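Local coordinates for TIGR00725 family protein (Thermotoga maritima, PDB 1RCU) that is of unknown function but, as a Rossmann-like member of the SLOG superfamily, probably binds a nucleotide-derived ligand, at residues A[52-56]-A[57-61]; A[65-68]-A[69-72]; A[42-45]-A[46-50]. All blocks are in the same frame, centred on the assembly; numbering follows the deposited sequence.

Contact 1: A[52-56]-A[57-61]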
ATOM      1  N   ARG A  52       3.111 -31.453   2.006  1.00 28.38           N
ATOM      2  CA  ARG A  52       2.247 -32.573   2.315  1.00 27.96           C
ATOM      3  C   ARG A  52       1.992 -32.670   3.817  1.00 27.94           C
ATOM      4  O   ARG A  52       0.856 -32.834   4.261  1.00 28.42           O
ATOM      5  CB  ARG A  52       2.891 -33.858   1.815  1.00 26.38           C
ATOM      6  CG  ARG A  52       3.160 -33.887   0.330  1.00 25.12           C
ATOM      7  CD  ARG A  52       3.424 -35.310  -0.068  1.00 26.91           C
ATOM      8  NE  ARG A  52       3.761 -35.469  -1.477  1.00 27.58           N
ATOM      9  CZ  ARG A  52       4.972 -35.778  -1.923  1.00 25.97           C
ATOM     10  NH1 ARG A  52       5.969 -35.952  -1.072  1.00 25.75           N
ATOM     11  NH2 ARG A  52       5.174 -35.947  -3.220  1.00 24.60           N
ATOM     12  N   THR A  53       3.059 -32.545   4.592  1.00 27.55           N
ATOM     13  CA  THR A  53       2.959 -32.636   6.031  1.00 27.21           C
ATOM     14  C   THR A  53       2.065 -31.547   6.614  1.00 27.91           C
ATOM     15  O   THR A  53       1.311 -31.802   7.558  1.00 28.76           O
ATOM     16  CB  THR A  53       4.326 -32.531   6.682  1.00 27.28           C
ATOM     17  OG1 THR A  53       5.196 -33.520   6.120  1.00 24.41           O
ATOM     18  CG2 THR A  53       4.205 -32.754   8.202  1.00 24.48           C
ATOM     19  N   LEU A  54       2.147 -30.338   6.065  1.00 26.41           N
ATOM     20  CA  LEU A  54       1.325 -29.249   6.577  1.00 26.45           C
ATOM     21  C   LEU A  54      -0.130 -29.569   6.300  1.00 27.34           C
ATOM     22  O   LEU A  54      -0.992 -29.381   7.157  1.00 27.76           O
ATOM     23  CB  LEU A  54       1.710 -27.921   5.926  1.00 23.79           C
ATOM     24  CG  LEU A  54       3.094 -27.415   6.348  1.00 22.98           C
ATOM     25  CD1 LEU A  54       3.441 -26.132   5.630  1.00 21.42           C
ATOM     26  CD2 LEU A  54       3.112 -27.211   7.848  1.00 21.13           C
ATOM     27  N   ALA A  55      -0.396 -30.055   5.090  1.00 27.72           N
ATOM     28  CA  ALA A  55      -1.748 -30.418   4.695  1.00 26.96           C
ATOM     29  C   ALA A  55      -2.269 -31.526   5.601  1.00 26.45           C
ATOM     30  O   ALA A  55      -3.362 -31.407   6.137  1.00 26.91           O
ATOM     31  CB  ALA A  55      -1.784 -30.873   3.220  1.00 26.49           C
ATOM     32  N   LYS A  56      -1.486 -32.593   5.781  1.00 27.44           N
ATOM     33  CA  LYS A  56      -1.913 -33.725   6.610  1.00 28.18           C
ATOM     34  C   LYS A  56      -2.239 -33.301   8.040  1.00 29.27           C
ATOM     35  O   LYS A  56      -3.160 -33.841   8.652  1.00 29.53           O
ATOM     36  CB  LYS A  56      -0.848 -34.839   6.627  1.00 26.49           C
ATOM     37  CG  LYS A  56      -0.483 -35.408   5.250  1.00 26.42           C
ATOM     38  CD  LYS A  56       0.545 -36.529   5.366  1.00 25.91           C
ATOM     39  CE  LYS A  56       1.276 -36.803   4.037  1.00 30.32           C
ATOM     40  NZ  LYS A  56       0.711 -37.870   3.154  1.00 30.57           N
ATOM     41  N   LYS A  57      -1.498 -32.326   8.561  1.00 29.01           N
ATOM     42  CA  LYS A  57      -1.725 -31.849   9.919  1.00 28.89           C
ATOM     43  C   LYS A  57      -2.879 -30.867   9.993  1.00 29.42           C
ATOM     44  O   LYS A  57      -3.221 -30.400  11.076  1.00 29.37           O
ATOM     45  CB  LYS A  57      -0.464 -31.196  10.505  1.00 27.82           C
ATOM     46  CG  LYS A  57       0.723 -32.125  10.700  1.00 28.74           C
ATOM     47  CD  LYS A  57       0.379 -33.331  11.556  1.00 30.67           C
ATOM     48  CE  LYS A  57       1.631 -34.166  11.843  1.00 32.45           C
ATOM     49  NZ  LYS A  57       1.349 -35.414  12.603  1.00 31.81           N
ATOM     50  N   GLY A  58      -3.458 -30.540   8.842  1.00 28.57           N
ATOM     51  CA  GLY A  58      -4.584 -29.624   8.821  1.00 30.48           C
ATOM     52  C   GLY A  58      -4.332 -28.123   8.863  1.00 30.78           C
ATOM     53  O   GLY A  58      -5.263 -27.365   9.127  1.00 31.15           O
ATOM     54  N   TYR A  59      -3.096 -27.689   8.616  1.00 30.34           N
ATOM     55  CA  TYR A  59      -2.771 -26.263   8.616  1.00 30.13           C
ATOM     56  C   TYR A  59      -3.158 -25.611   7.282  1.00 29.31           C
ATOM     57  O   TYR A  59      -3.091 -26.245   6.224  1.00 28.33           O
ATOM     58  CB  TYR A  59      -1.263 -26.025   8.843  1.00 30.39           C
ATOM     59  CG  TYR A  59      -0.709 -26.577  10.134  1.00 31.86           C
ATOM     60  CD1 TYR A  59      -1.218 -26.169  11.366  1.00 32.57           C
ATOM     61  CD2 TYR A  59       0.327 -27.514  10.125  1.00 33.16           C
ATOM     62  CE1 TYR A  59      -0.717 -26.685  12.564  1.00 32.96           C
ATOM     63  CE2 TYR A  59       0.845 -28.037  11.323  1.00 34.32           C
ATOM     64  CZ  TYR A  59       0.317 -27.617  12.536  1.00 33.81           C
ATOM     65  OH  TYR A  59       0.827 -28.136  13.709  1.00 33.49           O
ATOM     66  N   LEU A  60      -3.555 -24.344   7.347  1.00 27.32           N
ATOM     67  CA  LEU A  60      -3.909 -23.578   6.159  1.00 26.46           C
ATOM     68  C   LEU A  60      -2.604 -22.923   5.679  1.00 25.49           C
ATOM     69  O   LEU A  60      -1.997 -22.153   6.419  1.00 24.45           O
ATOM     70  CB  LEU A  60      -4.956 -22.518   6.514  1.00 27.16           C
ATOM     71  CG  LEU A  60      -5.445 -21.655   5.364  1.00 31.20           C
ATOM     72  CD1 LEU A  60      -5.914 -22.537   4.215  1.00 32.87           C
ATOM     73  CD2 LEU A  60      -6.558 -20.765   5.866  1.00 33.59           C
ATOM     74  N   VAL A  61      -2.180 -23.225   4.450  1.00 24.53           N
ATOM     75  CA  VAL A  61      -0.922 -22.686   3.941  1.00 23.12           C
ATOM     76  C   VAL A  61      -1.004 -21.450   3.039  1.00 23.77           C
ATOM     77  O   VAL A  61      -1.830 -21.369   2.132  1.00 23.58           O
ATOM     78  CB  VAL A  61      -0.108 -23.803   3.223  1.00 22.33           C
ATOM     79  CG1 VAL A  61       1.272 -23.280   2.811  1.00 19.64           C
ATOM     80  CG2 VAL A  61       0.054 -25.014   4.160  1.00 17.84           C
TER

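Contact 2: A[65-68]-A[69-72]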
ATOM      1  N   GLY A  65       2.766 -17.107  -3.789  1.00 28.43           N
ATOM      2  CA  GLY A  65       2.124 -17.524  -5.030  1.00 30.53           C
ATOM      3  C   GLY A  65       2.879 -17.745  -6.333  1.00 31.86           C
ATOM      4  O   GLY A  65       2.280 -18.230  -7.296  1.00 31.16           O
ATOM      5  N   ARG A  66       4.163 -17.409  -6.395  1.00 32.96           N
ATOM      6  CA  ARG A  66       4.916 -17.576  -7.635  1.00 35.60           C
ATOM      7  C   ARG A  66       5.419 -19.007  -7.845  1.00 35.52           C
ATOM      8  O   ARG A  66       4.780 -19.978  -7.444  1.00 35.82           O
ATOM      9  CB  ARG A  66       6.114 -16.623  -7.647  1.00 37.21           C
ATOM     10  CG  ARG A  66       5.815 -15.196  -7.230  1.00 41.17           C
ATOM     11  CD  ARG A  66       5.445 -14.294  -8.411  1.00 43.43           C
ATOM     12  NE  ARG A  66       6.360 -14.386  -9.559  1.00 46.28           N
ATOM     13  CZ  ARG A  66       7.684 -14.244  -9.516  1.00 46.40           C
ATOM     14  NH1 ARG A  66       8.303 -14.002  -8.371  1.00 47.42           N
ATOM     15  NH2 ARG A  66       8.391 -14.337 -10.637  1.00 46.86           N
ATOM     16  N   ASP A  67       6.581 -19.111  -8.483  1.00 35.20           N
ATOM     17  CA  ASP A  67       7.223 -20.394  -8.762  1.00 35.32           C
ATOM     18  C   ASP A  67       8.170 -20.812  -7.626  1.00 34.71           C
ATOM     19  O   ASP A  67       7.905 -20.550  -6.446  1.00 35.05           O
ATOM     20  CB  ASP A  67       8.009 -20.313 -10.084  1.00 32.76           C
ATOM     21  CG  ASP A  67       8.839 -19.027 -10.206  1.00 32.11           C
ATOM     22  OD1 ASP A  67       9.226 -18.440  -9.174  1.00 28.60           O
ATOM     23  OD2 ASP A  67       9.116 -18.613 -11.352  1.00 31.96           O
ATOM     24  N   GLY A  68       9.264 -21.471  -7.998  1.00 33.09           N
ATOM     25  CA  GLY A  68      10.263 -21.906  -7.034  1.00 32.76           C
ATOM     26  C   GLY A  68       9.755 -22.725  -5.864  1.00 31.51           C
ATOM     27  O   GLY A  68       8.934 -23.629  -6.035  1.00 31.37           O
ATOM     28  N   VAL A  69      10.268 -22.422  -4.677  1.00 30.76           N
ATOM     29  CA  VAL A  69       9.860 -23.117  -3.460  1.00 31.84           C
ATOM     30  C   VAL A  69       8.344 -23.010  -3.258  1.00 32.55           C
ATOM     31  O   VAL A  69       7.699 -23.977  -2.851  1.00 31.85           O
ATOM     32  CB  VAL A  69      10.579 -22.524  -2.204  1.00 31.28           C
ATOM     33  CG1 VAL A  69       9.829 -22.880  -0.919  1.00 28.86           C
ATOM     34  CG2 VAL A  69      11.991 -23.053  -2.125  1.00 29.20           C
HETATM   35  N   MSE A  70       7.790 -21.834  -3.549  1.00 33.09           N
HETATM   36  CA  MSE A  70       6.353 -21.597  -3.393  1.00 33.96           C
HETATM   37  C   MSE A  70       5.525 -22.597  -4.199  1.00 33.33           C
HETATM   38  O   MSE A  70       4.528 -23.123  -3.710  1.00 33.23           O
HETATM   39  CB  MSE A  70       5.987 -20.163  -3.816  1.00 35.57           C
HETATM   40  CG  MSE A  70       6.597 -19.047  -2.945  1.00 37.30           C
HETATM   41 SE   MSE A  70       6.707 -17.288  -3.834  1.00 41.06          SE
HETATM   42  CE  MSE A  70       8.148 -17.701  -5.087  1.00 38.60           C
ATOM     43  N   GLU A  71       5.952 -22.877  -5.426  1.00 33.29           N
ATOM     44  CA  GLU A  71       5.241 -23.807  -6.280  1.00 31.40           C
ATOM     45  C   GLU A  71       5.270 -25.233  -5.758  1.00 30.75           C
ATOM     46  O   GLU A  71       4.248 -25.905  -5.720  1.00 31.26           O
ATOM     47  CB  GLU A  71       5.827 -23.768  -7.693  1.00 32.23           C
ATOM     48  CG  GLU A  71       5.094 -24.655  -8.694  1.00 34.54           C
ATOM     49  CD  GLU A  71       5.533 -24.391 -10.121  1.00 36.49           C
ATOM     50  OE1 GLU A  71       5.509 -23.206 -10.533  1.00 35.19           O
ATOM     51  OE2 GLU A  71       5.893 -25.364 -10.825  1.00 37.94           O
ATOM     52  N   LEU A  72       6.450 -25.682  -5.350  1.00 28.93           N
ATOM     53  CA  LEU A  72       6.642 -27.035  -4.852  1.00 28.25           C
ATOM     54  C   LEU A  72       5.915 -27.316  -3.544  1.00 28.35           C
ATOM     55  O   LEU A  72       5.335 -28.393  -3.352  1.00 28.15           O
ATOM     56  CB  LEU A  72       8.135 -27.302  -4.690  1.00 27.95           C
ATOM     57  CG  LEU A  72       8.925 -27.120  -5.994  1.00 27.65           C
ATOM     58  CD1 LEU A  72      10.411 -27.193  -5.698  1.00 28.22           C
ATOM     59  CD2 LEU A  72       8.518 -28.178  -7.020  1.00 25.89           C
TER

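Contact 3: A[42-45]-A[46-50]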
ATOM      1  N   GLU A  42      17.229 -28.687  -6.198  1.00 47.62           N
ATOM      2  CA  GLU A  42      17.856 -29.483  -5.148  1.00 47.56           C
ATOM      3  C   GLU A  42      16.965 -29.566  -3.925  1.00 45.81           C
ATOM      4  O   GLU A  42      17.133 -30.445  -3.095  1.00 46.59           O
ATOM      5  CB  GLU A  42      19.188 -28.850  -4.710  1.00 49.08           C
ATOM      6  CG  GLU A  42      20.357 -28.960  -5.680  1.00 51.56           C
ATOM      7  CD  GLU A  42      20.166 -28.159  -6.961  1.00 53.77           C
ATOM      8  OE1 GLU A  42      19.794 -26.965  -6.890  1.00 50.63           O
ATOM      9  OE2 GLU A  42      20.407 -28.732  -8.046  1.00 57.03           O
ATOM     10  N   LEU A  43      16.025 -28.638  -3.809  1.00 45.11           N
ATOM     11  CA  LEU A  43      15.144 -28.587  -2.649  1.00 44.44           C
ATOM     12  C   LEU A  43      13.746 -29.162  -2.891  1.00 44.22           C
ATOM     13  O   LEU A  43      12.811 -28.896  -2.139  1.00 43.10           O
ATOM     14  CB  LEU A  43      15.045 -27.134  -2.165  1.00 44.34           C
ATOM     15  CG  LEU A  43      16.250 -26.508  -1.442  1.00 43.71           C
ATOM     16  CD1 LEU A  43      17.558 -26.957  -2.053  1.00 44.99           C
ATOM     17  CD2 LEU A  43      16.118 -24.992  -1.495  1.00 43.61           C
ATOM     18  N   ARG A  44      13.617 -29.974  -3.932  1.00 44.93           N
ATOM     19  CA  ARG A  44      12.334 -30.563  -4.284  1.00 44.58           C
ATOM     20  C   ARG A  44      11.705 -31.453  -3.211  1.00 43.21           C
ATOM     21  O   ARG A  44      10.580 -31.217  -2.784  1.00 43.66           O
ATOM     22  CB  ARG A  44      12.462 -31.349  -5.582  1.00 44.82           C
ATOM     23  CG  ARG A  44      11.128 -31.680  -6.204  1.00 46.78           C
ATOM     24  CD  ARG A  44      11.283 -32.556  -7.420  1.00 47.18           C
ATOM     25  NE  ARG A  44      10.302 -32.194  -8.439  1.00 51.23           N
ATOM     26  CZ  ARG A  44      10.376 -31.096  -9.197  1.00 53.36           C
ATOM     27  NH1 ARG A  44      11.391 -30.245  -9.060  1.00 52.62           N
ATOM     28  NH2 ARG A  44       9.424 -30.835 -10.086  1.00 52.79           N
ATOM     29  N   ASP A  45      12.431 -32.478  -2.787  1.00 40.76           N
ATOM     30  CA  ASP A  45      11.927 -33.385  -1.771  1.00 39.32           C
ATOM     31  C   ASP A  45      11.541 -32.681  -0.472  1.00 38.77           C
ATOM     32  O   ASP A  45      10.472 -32.947   0.077  1.00 38.41           O
ATOM     33  CB  ASP A  45      12.952 -34.487  -1.462  1.00 38.22           C
ATOM     34  CG  ASP A  45      13.237 -35.376  -2.653  1.00 39.08           C
ATOM     35  OD1 ASP A  45      12.352 -35.507  -3.524  1.00 38.83           O
ATOM     36  OD2 ASP A  45      14.342 -35.959  -2.706  1.00 39.48           O
ATOM     37  N   ILE A  46      12.394 -31.794   0.033  1.00 37.18           N
ATOM     38  CA  ILE A  46      12.044 -31.102   1.268  1.00 37.39           C
ATOM     39  C   ILE A  46      10.814 -30.224   1.072  1.00 35.73           C
ATOM     40  O   ILE A  46       9.932 -30.202   1.928  1.00 35.86           O
ATOM     41  CB  ILE A  46      13.202 -30.231   1.852  1.00 37.60           C
ATOM     42  CG1 ILE A  46      14.107 -29.724   0.732  1.00 40.50           C
ATOM     43  CG2 ILE A  46      13.953 -31.011   2.923  1.00 36.69           C
ATOM     44  CD1 ILE A  46      15.575 -30.040   0.917  1.00 40.08           C
ATOM     45  N   CYS A  47      10.737 -29.526  -0.058  1.00 33.09           N
ATOM     46  CA  CYS A  47       9.579 -28.673  -0.335  1.00 32.34           C
ATOM     47  C   CYS A  47       8.277 -29.473  -0.398  1.00 31.30           C
ATOM     48  O   CYS A  47       7.254 -29.037   0.136  1.00 29.35           O
ATOM     49  CB  CYS A  47       9.744 -27.897  -1.653  1.00 28.87           C
ATOM     50  SG  CYS A  47      10.858 -26.486  -1.568  1.00 26.90           S
ATOM     51  N   LEU A  48       8.316 -30.633  -1.057  1.00 31.29           N
ATOM     52  CA  LEU A  48       7.136 -31.486  -1.184  1.00 31.23           C
ATOM     53  C   LEU A  48       6.774 -32.098   0.150  1.00 30.63           C
ATOM     54  O   LEU A  48       5.591 -32.220   0.463  1.00 32.19           O
ATOM     55  CB  LEU A  48       7.365 -32.622  -2.185  1.00 31.49           C
ATOM     56  CG  LEU A  48       7.374 -32.346  -3.690  1.00 30.93           C
ATOM     57  CD1 LEU A  48       7.646 -33.654  -4.438  1.00 30.97           C
ATOM     58  CD2 LEU A  48       6.048 -31.743  -4.119  1.00 27.00           C
ATOM     59  N   GLU A  49       7.778 -32.500   0.934  1.00 30.41           N
ATOM     60  CA  GLU A  49       7.483 -33.089   2.232  1.00 29.78           C
ATOM     61  C   GLU A  49       6.846 -32.043   3.125  1.00 27.97           C
ATOM     62  O   GLU A  49       5.875 -32.331   3.806  1.00 27.40           O
ATOM     63  CB  GLU A  49       8.723 -33.641   2.938  1.00 31.29           C
ATOM     64  CG  GLU A  49       8.352 -34.411   4.227  1.00 34.03           C
ATOM     65  CD  GLU A  49       9.548 -34.756   5.109  1.00 36.56           C
ATOM     66  OE1 GLU A  49      10.681 -34.362   4.763  1.00 38.58           O
ATOM     67  OE2 GLU A  49       9.344 -35.410   6.157  1.00 36.14           O
ATOM     68  N   LEU A  50       7.382 -30.828   3.109  1.00 26.08           N
ATOM     69  CA  LEU A  50       6.849 -29.760   3.937  1.00 24.97           C
ATOM     70  C   LEU A  50       5.389 -29.491   3.606  1.00 26.67           C
ATOM     71  O   LEU A  50       4.555 -29.378   4.503  1.00 26.36           O
ATOM     72  CB  LEU A  50       7.674 -28.474   3.758  1.00 19.66           C
ATOM     73  CG  LEU A  50       7.091 -27.264   4.503  1.00 18.12           C
ATOM     74  CD1 LEU A  50       7.066 -27.554   5.989  1.00 13.87           C
ATOM     75  CD2 LEU A  50       7.903 -26.015   4.237  1.00 14.25           C
TER

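Contact 1: A[52-56]-A[57-61]
Ala55 O accepts the amide of Gly58 (N to O 2.8 Å), and one residue on either side of that pair Leu54 O accepts the amide of Tyr59 (N to O 3.1 Å). Nested in this way, the two bonds make the Schellman motif that ends helix 44-56. The Gly58 N-H comes from above the carbonyl plane of Ala55, as expected where the chain tightens, whereas the Tyr59 N-H meets its acceptor more nearly head on. Gly58 suits the turn because its phi is positive (82°), which a residue with a side chain adopts with difficulty. Just before it, Lys57 N still makes a helical bond to Thr53 O (3.0 Å) and adds a weak one to Leu54 O. Lys57 CG, set beside its own backbone N (chi1 -65°), lies 3.2 Å from Thr53 O; the bend beyond it (chi2 -56°) comes before the amine leads outward from this exposed corner.

Apolar packing accompanies the turn. Tyr59 brings ring atom CD2 to 3.6 Å from Leu54 CD2. The two side chains cross at about a right angle, the methyl meeting the ring obliquely; this is the hydrophobic contact between C3 and C'' that commonly accompanies a Schellman motif. Further in, Val61, a beta-branched residue well suited to a buried strand, brings CG2 to 3.8 Å from Leu54 CB. Leu54 also rests on Val26 and Val28 of strand 25-30, Ala55 and Val61 meet Val77 of helix 68-79, and Thr53 and Tyr59 touch helix 182-190.

Contact 2: A[65-68]-A[69-72]
The loop after strand 60-63 runs into helix 68-79 here, its first bonds joining Gly68 and Asp67 to Leu72 and Glu71. Leu72 N donates to Gly68 O (3.3 Å) in the carbonyl plane and nearly straight, at an N-H...O angle of 165°. Glu71 N donates to Asp67 O (3.2 Å), but from above that carbonyl's plane, and has a weak second acceptor in Gly68 O. Gly65 and Gly68 both have positive phi, which glycine adopts readily.

Met70, a selenomethionine, lies side by side with Arg66, the two chains pointing the same way. Its bend at chi3 (-72°) turns CE back to 3.4 Å from Arg66 CB, while SE sits 3.6 Å from Arg66 N. The flexible, largely apolar Met70 chain thus packs against the loop. The Arg66 head leads off to a salt bridge with Glu92. Glu71 OE1 approaches Asp67 CB at 3.8 Å, yet it remains 5.9 Å from Asp67 OD2, and Asp67 OD1 instead accepts the Gly33 amide. A loop of this kind, passing from a parallel strand into a helix start, is typical of Rossmann-like folds and consistent with a ligand-binding edge in SLOG proteins.

Contact 3: A[42-45]-A[46-50]
Leu43 O, Arg44 O and Asp45 O are the first acceptors of helix 44-56, each taking the amide four residues on. Cys47 N lies 3.0 Å from Leu43 O, Leu48 N 2.9 Å from Arg44 O, and Glu49 N 2.9 Å from Asp45 O. The middle bond runs almost along the C=O axis, while the other two donors are tilted by little more than 20° from the carbonyl planes. Leu50 N continues the series with Ile46 O, and Glu49 O accepts a hydrogen bond from Thr53 OG1.

Leu43 occupies the N-cap position, but its side chain is apolar and offers no acceptor to the first amides; it serves the interior instead, touching Ile125 of strand 121-125. Beside it Ile46 CG1 packs 3.3 Å from Leu43 O and 4.0 Å from Leu43 CB, with CD1 laid against Leu43 CA at 3.9 Å. On another side of the helix, Leu48 CG covers Arg44 O at 3.5 Å; holding it beside the backbone N (chi1 -75°) directs the branch back along the helix. Asp45 is exposed, and an acid in the first turn probably interacts favourably with the positive end of the helix dipole. The polar ends of the opening residues find weak partners in the preceding loop: Arg44 NH1 with Val35 O, and Glu42 OE1 with Ser38 OG. Cys47, small and buried, packs against Val69 and Leu72 of helix 68-79, a residue size consistent with this close approach. This is the N-terminal start of the connecting helix in a right-handed beta-alpha-beta crossover of a Rossmann-like fold.

Contacts 3 and 1 lie toward the two ends of helix 44-56, the first at its beginning and the second at its exit into strand 60-63; contact 2 then starts the next helix, 68-79. Contact 2 is buried, whereas contacts 1 and 3 each set an apolar inner side against an exposed outer one. Their chemistry follows: regular helical bonds in contact 3, nested Schellman bonds around a glycine in contact 1, and a loop folded round a selenomethionine in contact 2. Contacts 2 and 3 also touch directly, Leu72 CB meeting Cys47 CB at 3.5 Å and Val69 packing on Cys47, thereby joining the two helix starts.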